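Local coordinates for xylose isomerase domain protein (Alicyclobacillus acidocaldarius subsp. acidocaldarius, PDB 3U0H) that is a TIM-barrel protein of the xylose isomerase-like family and may act as an isomerase, its substrate not established, at residues A[202-214]-A[221-235]. Numbering follows the deposited sequence.
Sequences VYVHINDTRDAPE and RLLPGDGRIPLVPFL. With PO4 (phosphate ion), chain C.
An unusual first torsion of Asp-208 (chi1 -134°) turns its carboxylate into the loop 223-229, while Ile-206, with CG1 anti to its backbone N (chi1 -159°), reaches Leu-231 and Leu-235. The two segments belong to a beta-alpha-beta unit of the TIM barrel, where strand 201-206 leads through a long loop to helix 231-241. The short strand and helix segments run antiparallel, their axes 10.8 Å apart.

The Asp-208 carboxylate organises the returning loop. Asp-208 OD1 accepts Ile-229 N on its syn lone pair at 2.9 Å, and Thr-209 N meets the same oxygen on the anti side. Asp-208 OD2 takes two weak bonds, from Gly-225 N and Gly-227 N, around the type II turn 223-226. Water 1 lies 2.7 Å from both Asp-208 OD2 and Ile-229 O. These several donors probably stabilise the negative charge. The backbone of Asp-208 forms a single antiparallel bridge with Leu-222, a hydrogen-bonded pair.

Further in, CD1 of Ile-206 meets Leu-235 CD1 at 4.0 Å, the two side chains at about a right angle. Its CG2 touches the Pro-224 ring. Val-204 CG1 packs against Phe-234 CE2 from the opposite direction.

The Asn-207 and Arg-221 side chains cross obliquely; Asn-207 ND2 and Arg-221 NH1 are both donors and do not bond each other, and each is held by Asp-179. Arg-221 also forms a salt bridge with Asp-218.

At the outer end, Arg-228 presents its guanidinium edge to a phosphate, probably from the crystallisation liquor. Its backbone N bonds Thr-209 O at 3.0 Å, almost straight at 174°.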
loop_
_atom_site.group_PDB
_atom_site.type_symbol
_atom_site.label_atom_id
_atom_site.label_comp_id
_atom_site.label_asym_id
_atom_site.label_seq_id
_atom_site.Cartn_x
_atom_site.Cartn_y
_atom_site.Cartn_z
ATOM N N VAL A 202 -4.088 -5.954 21.916
ATOM C CA VAL A 202 -5.394 -5.955 21.275
ATOM C C VAL A 202 -6.427 -6.532 22.240
ATOM O O VAL A 202 -7.527 -6.025 22.311
ATOM C CB VAL A 202 -5.350 -6.774 19.961
ATOM C CG1 VAL A 202 -6.725 -6.837 19.280
ATOM C CG2 VAL A 202 -4.306 -6.182 18.974
ATOM N N TYR A 203 -6.085 -7.624 22.943
ATOM C CA TYR A 203 -7.013 -8.291 23.805
ATOM C C TYR A 203 -6.202 -9.142 24.778
ATOM O O TYR A 203 -5.060 -9.467 24.527
ATOM C CB TYR A 203 -8.021 -9.102 22.943
ATOM C CG TYR A 203 -9.196 -9.801 23.650
ATOM C CD1 TYR A 203 -9.994 -9.122 24.561
ATOM C CD2 TYR A 203 -9.524 -11.133 23.358
ATOM C CE1 TYR A 203 -11.039 -9.763 25.207
ATOM C CE2 TYR A 203 -10.612 -11.782 23.970
ATOM C CZ TYR A 203 -11.352 -11.091 24.895
ATOM O OH TYR A 203 -12.419 -11.693 25.537
ATOM N N VAL A 204 -6.785 -9.432 25.924
ATOM C CA VAL A 204 -6.038 -9.984 27.021
ATOM C C VAL A 204 -6.789 -11.147 27.633
ATOM O O VAL A 204 -8.018 -11.084 27.815
ATOM C CB VAL A 204 -5.777 -8.895 28.071
ATOM C CG1 VAL A 204 -5.111 -9.495 29.304
ATOM C CG2 VAL A 204 -4.932 -7.792 27.427
ATOM N N HIS A 205 -6.071 -12.242 27.886
ATOM C CA HIS A 205 -6.613 -13.347 28.658
ATOM C C HIS A 205 -5.862 -13.460 29.955
ATOM O O HIS A 205 -4.627 -13.320 29.988
ATOM C CB HIS A 205 -6.441 -14.684 27.947
ATOM C CG HIS A 205 -7.289 -14.889 26.714
ATOM N ND1 HIS A 205 -7.011 -15.864 25.820
ATOM C CD2 HIS A 205 -8.407 -14.240 26.244
ATOM C CE1 HIS A 205 -7.929 -15.850 24.836
ATOM N NE2 HIS A 205 -8.770 -14.840 25.086
ATOM N N ILE A 206 -6.615 -13.811 31.009
ATOM C CA ILE A 206 -6.080 -14.153 32.320
ATOM C C ILE A 206 -6.528 -15.579 32.826
ATOM O O ILE A 206 -7.555 -16.088 32.426
ATOM C CB ILE A 206 -6.438 -12.989 33.285
ATOM C CG1 ILE A 206 -5.511 -12.990 34.495
ATOM C CG2 ILE A 206 -7.918 -12.989 33.627
ATOM C CD1 ILE A 206 -5.441 -11.679 35.251
ATOM N N ASN A 207 -5.729 -16.209 33.699
ATOM C CA ASN A 207 -5.893 -17.630 34.144
ATOM C C ASN A 207 -4.684 -17.934 35.018
ATOM O O ASN A 207 -3.887 -17.022 35.310
ATOM C CB ASN A 207 -5.965 -18.620 32.947
ATOM C CG ASN A 207 -4.944 -18.263 31.887
ATOM O OD1 ASN A 207 -3.741 -18.219 32.198
ATOM N ND2 ASN A 207 -5.412 -17.857 30.700
ATOM N N ASP A 208 -4.541 -19.196 35.438
ATOM C CA ASP A 208 -3.482 -19.605 36.372
ATOM C C ASP A 208 -3.060 -21.066 36.227
ATOM O O ASP A 208 -3.647 -21.800 35.473
ATOM C CB ASP A 208 -3.920 -19.337 37.832
ATOM C CG ASP A 208 -2.835 -18.664 38.663
ATOM O OD1 ASP A 208 -1.639 -18.930 38.399
ATOM O OD2 ASP A 208 -3.193 -17.874 39.583
ATOM N N THR A 209 -2.018 -21.460 36.952
ATOM C CA THR A 209 -1.513 -22.834 36.984
ATOM C C THR A 209 -0.552 -23.031 38.130
ATOM O O THR A 209 0.192 -22.105 38.461
ATOM C CB THR A 209 -0.702 -23.169 35.715
ATOM O OG1 THR A 209 -0.588 -24.579 35.632
ATOM C CG2 THR A 209 0.719 -22.541 35.747
ATOM N N ARG A 210 -0.486 -24.256 38.682
ATOM C CA ARG A 210 0.510 -24.578 39.746
ATOM C C ARG A 210 1.716 -25.283 39.198
ATOM O O ARG A 210 2.680 -25.528 39.914
ATOM C CB ARG A 210 -0.111 -25.407 40.831
ATOM C CG ARG A 210 -1.170 -24.662 41.623
ATOM C CD ARG A 210 -1.525 -25.520 42.834
ATOM N NE ARG A 210 -2.541 -24.909 43.638
ATOM C CZ ARG A 210 -2.938 -25.369 44.801
ATOM N NH1 ARG A 210 -2.400 -26.465 45.349
ATOM N NH2 ARG A 210 -3.886 -24.716 45.437
ATOM N N ASP A 211 1.664 -25.585 37.914
ATOM C CA ASP A 211 2.799 -26.155 37.203
ATOM C C ASP A 211 3.849 -25.127 36.844
ATOM O O ASP A 211 3.560 -23.940 36.615
ATOM C CB ASP A 211 2.319 -26.869 35.939
ATOM C CG ASP A 211 1.199 -27.848 36.238
ATOM O OD1 ASP A 211 1.082 -28.301 37.380
ATOM O OD2 ASP A 211 0.425 -28.149 35.341
ATOM N N ALA A 212 5.078 -25.611 36.824
ATOM C CA ALA A 212 6.167 -24.893 36.285
ATOM C C ALA A 212 5.906 -24.564 34.771
ATOM O O ALA A 212 5.214 -25.301 34.047
ATOM C CB ALA A 212 7.437 -25.699 36.465
ATOM N N PRO A 213 6.506 -23.473 34.286
ATOM C CA PRO A 213 6.395 -23.108 32.876
ATOM C C PRO A 213 6.544 -24.268 31.898
ATOM O O PRO A 213 5.765 -24.347 30.927
ATOM C CB PRO A 213 7.548 -22.083 32.671
ATOM C CG PRO A 213 7.904 -21.561 34.051
ATOM C CD PRO A 213 7.472 -22.623 35.032
ATOM N N GLU A 214 7.530 -25.140 32.116
ATOM C CA GLU A 214 7.785 -26.271 31.174
ATOM C C GLU A 214 6.702 -27.322 31.207
ATOM O O GLU A 214 6.642 -28.147 30.289
ATOM C CB GLU A 214 9.077 -27.051 31.466
ATOM C CG GLU A 214 10.283 -26.232 31.805
ATOM C CD GLU A 214 10.274 -25.939 33.279
ATOM O OE1 GLU A 214 10.562 -26.906 34.055
ATOM O OE2 GLU A 214 9.932 -24.758 33.622
ATOM N N ARG A 221 -6.136 -25.628 32.676
ATOM C CA ARG A 221 -5.890 -24.374 33.361
ATOM C C ARG A 221 -6.757 -24.180 34.626
ATOM O O ARG A 221 -7.719 -24.888 34.893
ATOM C CB ARG A 221 -6.147 -23.183 32.397
ATOM C CG ARG A 221 -5.531 -23.279 30.979
ATOM C CD ARG A 221 -5.617 -21.951 30.227
ATOM N NE ARG A 221 -5.038 -22.085 28.912
ATOM C CZ ARG A 221 -4.986 -21.108 28.012
ATOM N NH1 ARG A 221 -5.522 -19.913 28.292
ATOM N NH2 ARG A 221 -4.388 -21.325 26.845
ATOM N N LEU A 222 -6.385 -23.195 35.420
ATOM C CA LEU A 222 -7.049 -22.927 36.697
ATOM C C LEU A 222 -7.644 -21.502 36.650
ATOM O O LEU A 222 -7.340 -20.693 35.735
ATOM C CB LEU A 222 -6.030 -23.060 37.813
ATOM C CG LEU A 222 -5.481 -24.434 38.201
ATOM C CD1 LEU A 222 -4.707 -24.313 39.512
ATOM C CD2 LEU A 222 -6.577 -25.485 38.354
ATOM N N LEU A 223 -8.512 -21.228 37.615
ATOM C CA LEU A 223 -9.117 -19.928 37.772
ATOM C C LEU A 223 -8.078 -18.933 38.159
ATOM O O LEU A 223 -7.244 -19.249 39.013
ATOM C CB LEU A 223 -10.125 -19.933 38.904
ATOM C CG LEU A 223 -11.272 -20.929 38.785
ATOM C CD1 LEU A 223 -12.255 -20.717 39.961
ATOM C CD2 LEU A 223 -11.924 -20.782 37.407
ATOM N N PRO A 224 -8.157 -17.705 37.596
ATOM C CA PRO A 224 -7.227 -16.648 38.029
ATOM C C PRO A 224 -7.076 -16.623 39.551
ATOM O O PRO A 224 -8.081 -16.600 40.273
ATOM C CB PRO A 224 -7.901 -15.373 37.556
ATOM C CG PRO A 224 -8.763 -15.810 36.419
ATOM C CD PRO A 224 -9.270 -17.158 36.802
ATOM N N GLY A 225 -5.834 -16.681 40.028
ATOM C CA GLY A 225 -5.573 -16.687 41.449
ATOM C C GLY A 225 -5.577 -18.023 42.207
ATOM O O GLY A 225 -5.290 -18.033 43.401
ATOM N N ASP A 226 -5.882 -19.150 41.577
ATOM C CA ASP A 226 -5.701 -20.448 42.286
ATOM C C ASP A 226 -4.287 -21.075 42.089
ATOM O O ASP A 226 -3.997 -22.134 42.587
ATOM C CB ASP A 226 -6.798 -21.411 41.874
ATOM C CG ASP A 226 -8.186 -20.981 42.363
ATOM O OD1 ASP A 226 -8.279 -20.288 43.395
ATOM O OD2 ASP A 226 -9.201 -21.363 41.727
ATOM N N GLY A 227 -3.371 -20.362 41.439
ATOM C CA GLY A 227 -2.038 -20.899 41.149
ATOM C C GLY A 227 -0.859 -19.997 41.452
ATOM O O GLY A 227 -0.930 -19.180 42.368
ATOM N N ARG A 228 0.229 -20.161 40.684
ATOM C CA ARG A 228 1.503 -19.458 40.966
ATOM C C ARG A 228 1.933 -18.384 39.939
ATOM O O ARG A 228 2.971 -17.790 40.123
ATOM C CB ARG A 228 2.660 -20.472 41.234
ATOM C CG ARG A 228 3.172 -21.309 40.041
ATOM C CD ARG A 228 4.154 -22.418 40.487
ATOM N NE ARG A 228 5.391 -21.875 41.048
ATOM C CZ ARG A 228 6.387 -21.313 40.346
ATOM N NH1 ARG A 228 7.451 -20.832 40.987
ATOM N NH2 ARG A 228 6.353 -21.200 39.016
ATOM N N ILE A 229 1.138 -18.112 38.902
ATOM C CA ILE A 229 1.516 -17.110 37.855
ATOM C C ILE A 229 1.454 -15.739 38.511
ATOM O O ILE A 229 0.500 -15.483 39.255
ATOM C CB ILE A 229 0.580 -17.151 36.645
ATOM C CG1 ILE A 229 0.570 -18.545 36.063
ATOM C CG2 ILE A 229 1.020 -16.204 35.520
ATOM C CD1 ILE A 229 -0.336 -18.626 34.865
ATOM N N PRO A 230 2.502 -14.880 38.332
ATOM C CA PRO A 230 2.469 -13.475 38.910
ATOM C C PRO A 230 1.537 -12.534 38.153
ATOM O O PRO A 230 1.892 -11.887 37.130
ATOM C CB PRO A 230 3.928 -13.016 38.843
ATOM C CG PRO A 230 4.722 -14.279 38.727
ATOM C CD PRO A 230 3.869 -15.230 37.911
ATOM N N LEU A 231 0.325 -12.454 38.658
ATOM C CA LEU A 231 -0.742 -11.875 37.860
ATOM C C LEU A 231 -0.795 -10.372 38.051
ATOM O O LEU A 231 -1.280 -9.665 37.188
ATOM C CB LEU A 231 -2.096 -12.519 38.193
ATOM C CG LEU A 231 -2.358 -13.953 37.684
ATOM C CD1 LEU A 231 -3.802 -14.358 38.040
ATOM C CD2 LEU A 231 -2.069 -14.111 36.186
ATOM N N VAL A 232 -0.337 -9.891 39.202
ATOM C CA VAL A 232 -0.236 -8.457 39.389
ATOM C C VAL A 232 0.794 -7.827 38.422
ATOM O O VAL A 232 0.447 -6.891 37.772
ATOM C CB VAL A 232 -0.006 -8.058 40.851
ATOM C CG1 VAL A 232 0.089 -6.544 40.938
ATOM C CG2 VAL A 232 -1.153 -8.527 41.717
ATOM N N PRO A 233 2.032 -8.362 38.316
ATOM C CA PRO A 233 2.989 -7.886 37.295
ATOM C C PRO A 233 2.523 -8.074 35.870
ATOM O O PRO A 233 2.828 -7.243 35.024
ATOM C CB PRO A 233 4.224 -8.752 37.518
ATOM C CG PRO A 233 4.153 -9.155 38.970
ATOM C CD PRO A 233 2.680 -9.269 39.305
ATOM N N PHE A 234 1.799 -9.150 35.597
ATOM C CA PHE A 234 1.155 -9.324 34.277
ATOM C C PHE A 234 0.229 -8.174 33.908
ATOM O O PHE A 234 0.392 -7.553 32.867
ATOM C CB PHE A 234 0.343 -10.615 34.243
ATOM C CG PHE A 234 -0.365 -10.858 32.945
ATOM C CD1 PHE A 234 0.335 -11.228 31.827
ATOM C CD2 PHE A 234 -1.723 -10.796 32.873
ATOM C CE1 PHE A 234 -0.303 -11.513 30.653
ATOM C CE2 PHE A 234 -2.376 -11.088 31.719
ATOM C CZ PHE A 234 -1.653 -11.422 30.586
ATOM N N LEU A 235 -0.738 -7.895 34.776
ATOM C CA LEU A 235 -1.633 -6.795 34.556
ATOM C C LEU A 235 -0.902 -5.454 34.595
ATOM O O LEU A 235 -1.170 -4.570 33.806
ATOM C CB LEU A 235 -2.732 -6.807 35.590
ATOM C CG LEU A 235 -3.585 -8.032 35.452
ATOM C CD1 LEU A 235 -4.514 -8.109 36.680
ATOM C CD2 LEU A 235 -4.308 -7.925 34.120
HETATM P P PO4 C . 6.457 -20.948 44.369
HETATM O O1 PO4 C . 7.897 -20.472 44.263
HETATM O O2 PO4 C . 5.460 -19.833 44.091
HETATM O O3 PO4 C . 6.195 -21.979 43.303
HETATM O O4 PO4 C . 6.246 -21.551 45.745
HETATM O O HOH W 1 -1.349 -16.454 40.898
#